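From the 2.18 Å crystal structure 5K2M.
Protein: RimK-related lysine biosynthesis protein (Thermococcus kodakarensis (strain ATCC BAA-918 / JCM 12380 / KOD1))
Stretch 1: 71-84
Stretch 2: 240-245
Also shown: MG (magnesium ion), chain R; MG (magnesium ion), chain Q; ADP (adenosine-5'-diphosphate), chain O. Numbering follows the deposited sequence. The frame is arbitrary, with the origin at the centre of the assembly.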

ATOM      1  N   VAL A  71      13.984  34.633 -20.403  1.00 39.39           N
ATOM      2  CA  VAL A  71      14.936  35.074 -21.429  1.00 39.03           C
ATOM      3  C   VAL A  71      16.365  34.894 -20.894  1.00 38.58           C
ATOM      4  O   VAL A  71      16.763  35.608 -19.967  1.00 38.60           O
ATOM      5  CB  VAL A  71      14.732  36.560 -21.813  1.00 41.11           C
ATOM      6  CG1 VAL A  71      15.881  37.068 -22.679  1.00 41.16           C
ATOM      7  CG2 VAL A  71      13.387  36.765 -22.515  1.00 42.74           C
ATOM      8  N   ASN A  72      17.147  33.962 -21.440  1.00 36.81           N
ATOM      9  CA  ASN A  72      16.745  33.048 -22.521  1.00 36.74           C
ATOM     10  C   ASN A  72      15.943  31.856 -22.004  1.00 36.95           C
ATOM     11  O   ASN A  72      15.875  31.630 -20.801  1.00 37.32           O
ATOM     12  CB  ASN A  72      17.992  32.574 -23.263  1.00 36.80           C
ATOM     13  CG  ASN A  72      18.541  33.639 -24.198  1.00 38.55           C
ATOM     14  OD1 ASN A  72      17.795  34.238 -24.968  1.00 39.46           O
ATOM     15  ND2 ASN A  72      19.834  33.892 -24.122  1.00 38.63           N
ATOM     16  N   SER A  73      15.335  31.104 -22.915  1.00 37.15           N
ATOM     17  CA  SER A  73      14.592  29.886 -22.565  1.00 37.75           C
ATOM     18  C   SER A  73      15.526  28.740 -22.170  1.00 37.46           C
ATOM     19  O   SER A  73      16.708  28.751 -22.519  1.00 35.23           O
ATOM     20  CB  SER A  73      13.715  29.457 -23.747  1.00 38.89           C
ATOM     21  OG  SER A  73      14.496  28.919 -24.806  1.00 38.78           O
ATOM     22  N   SER A  74      14.997  27.738 -21.470  1.00 37.69           N
ATOM     23  CA  SER A  74      15.807  26.587 -21.100  1.00 37.88           C
ATOM     24  C   SER A  74      16.350  25.841 -22.325  1.00 38.42           C
ATOM     25  O   SER A  74      17.505  25.411 -22.341  1.00 37.45           O
ATOM     26  CB  SER A  74      15.044  25.629 -20.172  1.00 38.15           C
ATOM     27  OG  SER A  74      13.884  25.102 -20.780  1.00 39.85           O
ATOM     28  N   ARG A  75      15.525  25.692 -23.346  1.00 40.12           N
ATOM     29  CA  ARG A  75      15.962  25.067 -24.586  1.00 43.49           C
ATOM     30  C   ARG A  75      17.148  25.823 -25.221  1.00 40.10           C
ATOM     31  O   ARG A  75      18.142  25.217 -25.592  1.00 41.05           O
ATOM     32  CB  ARG A  75      14.776  24.946 -25.562  1.00 48.87           C
ATOM     33  CG  ARG A  75      15.114  24.369 -26.932  1.00 56.88           C
ATOM     34  CD  ARG A  75      15.319  25.475 -27.968  1.00 66.63           C
ATOM     35  NE  ARG A  75      15.987  25.024 -29.195  1.00 71.86           N
ATOM     36  CZ  ARG A  75      16.228  25.792 -30.261  1.00 72.70           C
ATOM     37  NH1 ARG A  75      15.862  27.073 -30.280  1.00 70.48           N
ATOM     38  NH2 ARG A  75      16.841  25.276 -31.323  1.00 74.19           N
ATOM     39  N   LEU A  76      17.060  27.138 -25.346  1.00 39.14           N
ATOM     40  CA  LEU A  76      18.157  27.895 -25.957  1.00 38.08           C
ATOM     41  C   LEU A  76      19.425  27.870 -25.106  1.00 37.64           C
ATOM     42  O   LEU A  76      20.537  27.668 -25.628  1.00 36.56           O
ATOM     43  CB  LEU A  76      17.741  29.341 -26.265  1.00 39.73           C
ATOM     44  CG  LEU A  76      18.779  30.135 -27.067  1.00 39.90           C
ATOM     45  CD1 LEU A  76      19.157  29.427 -28.361  1.00 40.38           C
ATOM     46  CD2 LEU A  76      18.232  31.500 -27.384  1.00 42.74           C
ATOM     47  N   ILE A  77      19.275  28.036 -23.795  1.00 36.74           N
ATOM     48  CA  ILE A  77      20.421  27.963 -22.902  1.00 36.18           C
ATOM     49  C   ILE A  77      21.134  26.608 -23.036  1.00 37.52           C
ATOM     50  O   ILE A  77      22.357  26.556 -23.118  1.00 35.28           O
ATOM     51  CB  ILE A  77      20.027  28.207 -21.432  1.00 36.99           C
ATOM     52  CG1 ILE A  77      19.639  29.680 -21.218  1.00 36.60           C
ATOM     53  CG2 ILE A  77      21.178  27.827 -20.499  1.00 35.44           C
ATOM     54  CD1 ILE A  77      18.696  29.895 -20.050  1.00 37.05           C
ATOM     55  N   PHE A  78      20.375  25.520 -23.096  1.00 38.99           N
ATOM     56  CA  PHE A  78      20.993  24.213 -23.266  1.00 40.78           C
ATOM     57  C   PHE A  78      21.680  24.063 -24.624  1.00 39.37           C
ATOM     58  O   PHE A  78      22.823  23.654 -24.690  1.00 36.75           O
ATOM     59  CB  PHE A  78      19.987  23.064 -23.104  1.00 44.69           C
ATOM     60  CG  PHE A  78      20.567  21.737 -23.501  1.00 48.71           C
ATOM     61  CD1 PHE A  78      21.691  21.244 -22.837  1.00 53.84           C
ATOM     62  CD2 PHE A  78      20.075  21.038 -24.594  1.00 50.61           C
ATOM     63  CE1 PHE A  78      22.273  20.042 -23.221  1.00 57.19           C
ATOM     64  CE2 PHE A  78      20.635  19.832 -24.970  1.00 52.54           C
ATOM     65  CZ  PHE A  78      21.737  19.334 -24.290  1.00 54.77           C
ATOM     66  N   GLU A  79      20.977  24.375 -25.709  1.00 39.38           N
ATOM     67  CA  GLU A  79      21.542  24.129 -27.029  1.00 41.63           C
ATOM     68  C   GLU A  79      22.647  25.101 -27.388  1.00 39.97           C
ATOM     69  O   GLU A  79      23.728  24.678 -27.804  1.00 41.40           O
ATOM     70  CB  GLU A  79      20.462  24.098 -28.103  1.00 44.12           C
ATOM     71  CG  GLU A  79      19.493  22.956 -27.877  1.00 48.84           C
ATOM     72  CD  GLU A  79      19.099  22.217 -29.142  1.00 54.75           C
ATOM     73  OE1 GLU A  79      19.730  22.410 -30.211  1.00 53.08           O
ATOM     74  OE2 GLU A  79      18.137  21.425 -29.044  1.00 59.90           O
ATOM     75  N   ALA A  80      22.398  26.392 -27.216  1.00 37.20           N
ATOM     76  CA  ALA A  80      23.440  27.393 -27.483  1.00 37.47           C
ATOM     77  C   ALA A  80      24.653  27.229 -26.556  1.00 37.73           C
ATOM     78  O   ALA A  80      25.796  27.392 -26.988  1.00 38.55           O
ATOM     79  CB  ALA A  80      22.872  28.804 -27.376  1.00 37.30           C
ATOM     80  N   GLY A  81      24.407  26.876 -25.293  1.00 38.53           N
ATOM     81  CA  GLY A  81      25.482  26.771 -24.294  1.00 38.77           C
ATOM     82  C   GLY A  81      26.388  25.552 -24.406  1.00 39.12           C
ATOM     83  O   GLY A  81      27.367  25.441 -23.683  1.00 42.92           O
ATOM     84  N   ASP A  82      26.052  24.624 -25.290  1.00 38.41           N
ATOM     85  CA  ASP A  82      26.836  23.426 -25.489  1.00 38.41           C
ATOM     86  C   ASP A  82      27.535  23.520 -26.829  1.00 38.03           C
ATOM     87  O   ASP A  82      26.868  23.674 -27.853  1.00 40.02           O
ATOM     88  CB  ASP A  82      25.928  22.190 -25.458  1.00 39.77           C
ATOM     89  CG  ASP A  82      26.716  20.913 -25.490  1.00 39.93           C
ATOM     90  OD1 ASP A  82      27.104  20.459 -24.402  1.00 39.42           O
ATOM     91  OD2 ASP A  82      27.022  20.409 -26.594  1.00 40.40           O
ATOM     92  N   LYS A  83      28.863  23.425 -26.844  1.00 36.39           N
ATOM     93  CA  LYS A  83      29.601  23.594 -28.093  1.00 38.04           C
ATOM     94  C   LYS A  83      29.090  22.639 -29.161  1.00 38.49           C
ATOM     95  O   LYS A  83      28.919  23.029 -30.305  1.00 35.63           O
ATOM     96  CB  LYS A  83      31.109  23.386 -27.894  1.00 41.19           C
ATOM     97  CG  LYS A  83      31.805  24.422 -27.022  1.00 41.59           C
ATOM     98  CD  LYS A  83      31.737  25.799 -27.649  1.00 44.52           C
ATOM     99  CE  LYS A  83      32.784  26.744 -27.069  1.00 45.27           C
ATOM    100  NZ  LYS A  83      32.566  27.033 -25.623  1.00 43.26           N
ATOM    101  N   LEU A  84      28.808  21.398 -28.775  1.00 39.14           N
ATOM    102  CA  LEU A  84      28.486  20.356 -29.740  1.00 39.33           C
ATOM    103  C   LEU A  84      27.062  20.482 -30.244  1.00 37.39           C
ATOM    104  O   LEU A  84      26.839  20.446 -31.440  1.00 39.43           O
ATOM    105  CB  LEU A  84      28.738  18.968 -29.138  1.00 39.76           C
ATOM    106  CG  LEU A  84      28.588  17.738 -30.027  1.00 42.90           C
ATOM    107  CD1 LEU A  84      29.138  17.968 -31.426  1.00 45.87           C
ATOM    108  CD2 LEU A  84      29.305  16.553 -29.411  1.00 44.32           C
ATOM    109  N   ASN A 240      31.960  30.341 -34.747  1.00 39.86           N
ATOM    110  CA  ASN A 240      32.631  29.421 -33.850  1.00 39.78           C
ATOM    111  C   ASN A 240      31.664  28.906 -32.795  1.00 40.96           C
ATOM    112  O   ASN A 240      31.508  27.696 -32.597  1.00 41.52           O
ATOM    113  CB  ASN A 240      33.822  30.102 -33.179  1.00 38.71           C
ATOM    114  CG  ASN A 240      34.395  29.272 -32.045  1.00 40.70           C
ATOM    115  OD1 ASN A 240      34.637  28.080 -32.208  1.00 42.13           O
ATOM    116  ND2 ASN A 240      34.599  29.892 -30.889  1.00 38.71           N
ATOM    117  N   GLU A 241      30.997  29.849 -32.147  1.00 39.76           N
ATOM    118  CA  GLU A 241      30.239  29.582 -30.955  1.00 42.17           C
ATOM    119  C   GLU A 241      29.132  30.611 -30.791  1.00 38.93           C
ATOM    120  O   GLU A 241      29.238  31.713 -31.309  1.00 38.34           O
ATOM    121  CB  GLU A 241      31.205  29.723 -29.792  1.00 45.36           C
ATOM    122  CG  GLU A 241      30.633  29.282 -28.492  1.00 51.31           C
ATOM    123  CD  GLU A 241      31.216  29.992 -27.305  1.00 50.93           C
ATOM    124  OE1 GLU A 241      31.907  31.030 -27.423  1.00 51.38           O
ATOM    125  OE2 GLU A 241      30.918  29.498 -26.221  1.00 53.70           O
ATOM    126  N   VAL A 242      28.087  30.249 -30.055  1.00 40.09           N
ATOM    127  CA  VAL A 242      27.069  31.198 -29.594  1.00 41.14           C
ATOM    128  C   VAL A 242      26.977  31.076 -28.065  1.00 41.27           C
ATOM    129  O   VAL A 242      27.312  30.034 -27.518  1.00 42.72           O
ATOM    130  CB  VAL A 242      25.706  30.947 -30.277  1.00 42.86           C
ATOM    131  CG1 VAL A 242      25.825  31.141 -31.790  1.00 43.35           C
ATOM    132  CG2 VAL A 242      25.186  29.549 -29.984  1.00 42.88           C
ATOM    133  N   ASN A 243      26.543  32.139 -27.386  1.00 38.30           N
ATOM    134  CA  ASN A 243      26.547  32.195 -25.917  1.00 37.05           C
ATOM    135  C   ASN A 243      25.229  32.748 -25.387  1.00 37.65           C
ATOM    136  O   ASN A 243      24.885  33.881 -25.705  1.00 39.91           O
ATOM    137  CB  ASN A 243      27.670  33.098 -25.446  1.00 37.45           C
ATOM    138  CG  ASN A 243      29.037  32.549 -25.768  1.00 39.86           C
ATOM    139  OD1 ASN A 243      29.565  31.695 -25.041  1.00 39.86           O
ATOM    140  ND2 ASN A 243      29.643  33.051 -26.850  1.00 40.74           N
ATOM    141  N   PRO A 244      24.488  31.962 -24.583  1.00 37.40           N
ATOM    142  CA  PRO A 244      23.167  32.377 -24.096  1.00 37.75           C
ATOM    143  C   PRO A 244      23.100  33.182 -22.786  1.00 38.12           C
ATOM    144  O   PRO A 244      21.999  33.524 -22.357  1.00 37.91           O
ATOM    145  CB  PRO A 244      22.443  31.045 -23.930  1.00 39.28           C
ATOM    146  CG  PRO A 244      23.519  30.100 -23.533  1.00 39.51           C
ATOM    147  CD  PRO A 244      24.779  30.561 -24.226  1.00 38.38           C
ATOM    148  N   ASN A 245      24.222  33.482 -22.144  1.00 39.63           N
ATOM    149  CA  ASN A 245      24.216  34.420 -21.005  1.00 43.49           C
ATOM    150  C   ASN A 245      25.242  35.507 -21.254  1.00 43.65           C
ATOM    151  O   ASN A 245      26.225  35.641 -20.536  1.00 44.53           O
ATOM    152  CB  ASN A 245      24.485  33.714 -19.664  1.00 46.98           C
ATOM    153  CG  ASN A 245      24.178  34.610 -18.439  1.00 52.95           C
ATOM    154  OD1 ASN A 245      23.626  35.712 -18.558  1.00 52.33           O
ATOM    155  ND2 ASN A 245      24.541  34.124 -17.251  1.00 55.16           N
TER
HETATM  156 MG    MG R 304      31.394  30.851 -24.930  1.00 42.03          MG
HETATM  157 MG    MG Q 303      33.777  32.332 -26.951  1.00 37.02          MG
HETATM  158  PB  ADP O 301      34.630  29.898 -24.908  1.00 39.40           P
HETATM  159  O1B ADP O 301      34.824  31.346 -25.262  1.00 38.60           O
HETATM  160  O2B ADP O 301      35.502  29.414 -23.774  1.00 35.17           O
HETATM  161  O3B ADP O 301      33.198  29.463 -24.717  1.00 37.34           O
HETATM  162  PA  ADP O 301      35.542  29.596 -27.639  1.00 36.71           P
HETATM  163  O1A ADP O 301      34.808  30.886 -27.949  1.00 38.17           O
HETATM  164  O2A ADP O 301      35.335  28.482 -28.613  1.00 32.63           O
HETATM  165  O3A ADP O 301      35.205  29.055 -26.165  1.00 36.49           O
HETATM  166  O5' ADP O 301      37.116  29.887 -27.543  1.00 33.36           O
HETATM  167  C5' ADP O 301      37.621  31.009 -26.856  1.00 32.34           C
HETATM  168  C4' ADP O 301      38.571  31.780 -27.757  1.00 33.10           C
HETATM  169  O4' ADP O 301      39.661  30.932 -28.137  1.00 31.75           O
HETATM  170  C3' ADP O 301      37.957  32.297 -29.049  1.00 32.87           C
HETATM  171  O3' ADP O 301      37.377  33.601 -28.880  1.00 32.72           O
HETATM  172  C2' ADP O 301      39.163  32.315 -29.969  1.00 31.13           C
HETATM  173  O2' ADP O 301      39.954  33.489 -29.793  1.00 30.90           O
HETATM  174  C1' ADP O 301      39.998  31.147 -29.502  1.00 31.29           C
HETATM  175  N9  ADP O 301      39.669  29.943 -30.279  1.00 31.00           N
HETATM  176  C8  ADP O 301      38.736  29.019 -29.968  1.00 31.58           C
HETATM  177  N7  ADP O 301      38.669  28.049 -30.897  1.00 31.45           N
HETATM  178  C5  ADP O 301      39.576  28.368 -31.839  1.00 30.78           C
HETATM  179  C6  ADP O 301      40.043  27.767 -33.087  1.00 29.16           C
HETATM  180  N6  ADP O 301      39.503  26.613 -33.534  1.00 28.90           N
HETATM  181  N1  ADP O 301      41.016  28.413 -33.761  1.00 28.90           N
HETATM  182  C2  ADP O 301      41.557  29.560 -33.329  1.00 29.36           C
HETATM  183  N3  ADP O 301      41.189  30.168 -32.202  1.00 29.48           N
HETATM  184  C4  ADP O 301      40.226  29.621 -31.431  1.00 30.68           C
HETATM  185  O   HOH W   1      19.934  33.529 -20.316  1.00 36.30           O
HETATM  186  O   HOH W   2      28.170  27.444 -28.971  1.00 41.58           O
HETATM  187  O   HOH W   3      29.499  25.923 -30.958  1.00 37.38           O
HETATM  188  O   HOH W   4      35.447  33.683 -27.087  1.00 42.68           O
HETATM  189  O   HOH W   5      30.391  29.458 -23.542  1.00 45.03           O

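A recurring principle of enzyme architecture is that a small apolar contact can sit beside polar groups that bind ligands and metals, and this pairing of a short helix with the end of a strand is a compact example. At its centre lies Pro-244, just past the strand, whose CA-to-CB bond points toward the helix and which gives up more surface to the contact than any other residue. Its ring rests against Ile-77 and Ala-80: Pro-244 CB lies 4.1 Å from Ile-77 CG1, and Pro-244 CD lies 4.1 Å from Ala-80 CB. The methyl of Ala-80 also meets Val-242, with Ala-80 CB 3.6 Å from Val-242 CG2. The backbones come close here: the CA atoms of Ile-77 and Pro-244 are 5.3 Å apart, and those of Ala-80 and Val-242 5.7 Å. Gly-81 extends the surface without a side chain, its N lying 3.8 Å from Pro-244 CG.

So close an approach brings polar backbone atoms together as well. Ala-80 O and Val-242 O stand 3.1 Å apart, two acceptors that cannot bond to each other. Water 2 helps to reconcile the two chains here, donating to Ala-80 O at 3.1 Å and accepting from Val-242 N at 3.0 Å.

At one margin, Asn-72, which follows a cis peptide bond, has its CA-to-CB bond pointing toward the other stretch, and its ND2 donates to Pro-244 O at 2.8 Å. Water 1 reinforces the link by accepting from Asn-72 N at 3.0 Å and donating to Pro-244 O at 2.9 Å. Between this residue and the helix, Ser-73 serves as N-cap, its OG accepting from Leu-76 N at 3.2 Å.

The other margin is charged and faces the nucleotide. The CA-to-CB bond of Lys-83 points sideways, yet the end of its chain comes nearer, so that Lys-83 NZ forms a salt bridge with Glu-241 OE2 at 3.0 Å. The same ammonium donates to ADP O3B at 2.7 Å, placing positive charge beside the phosphate. Glu-241 is shared further: one magnesium ion (chain R) is held by Glu-241 OE1 at 2.5 Å and Glu-241 OE2 at 1.9 Å, with Asn-243 OD1 at 2.0 Å, while the second (chain Q) lies 2.3 Å from Glu-241 OE1. Cations thus balance the carboxylate and phosphate oxygens crowded together at this edge.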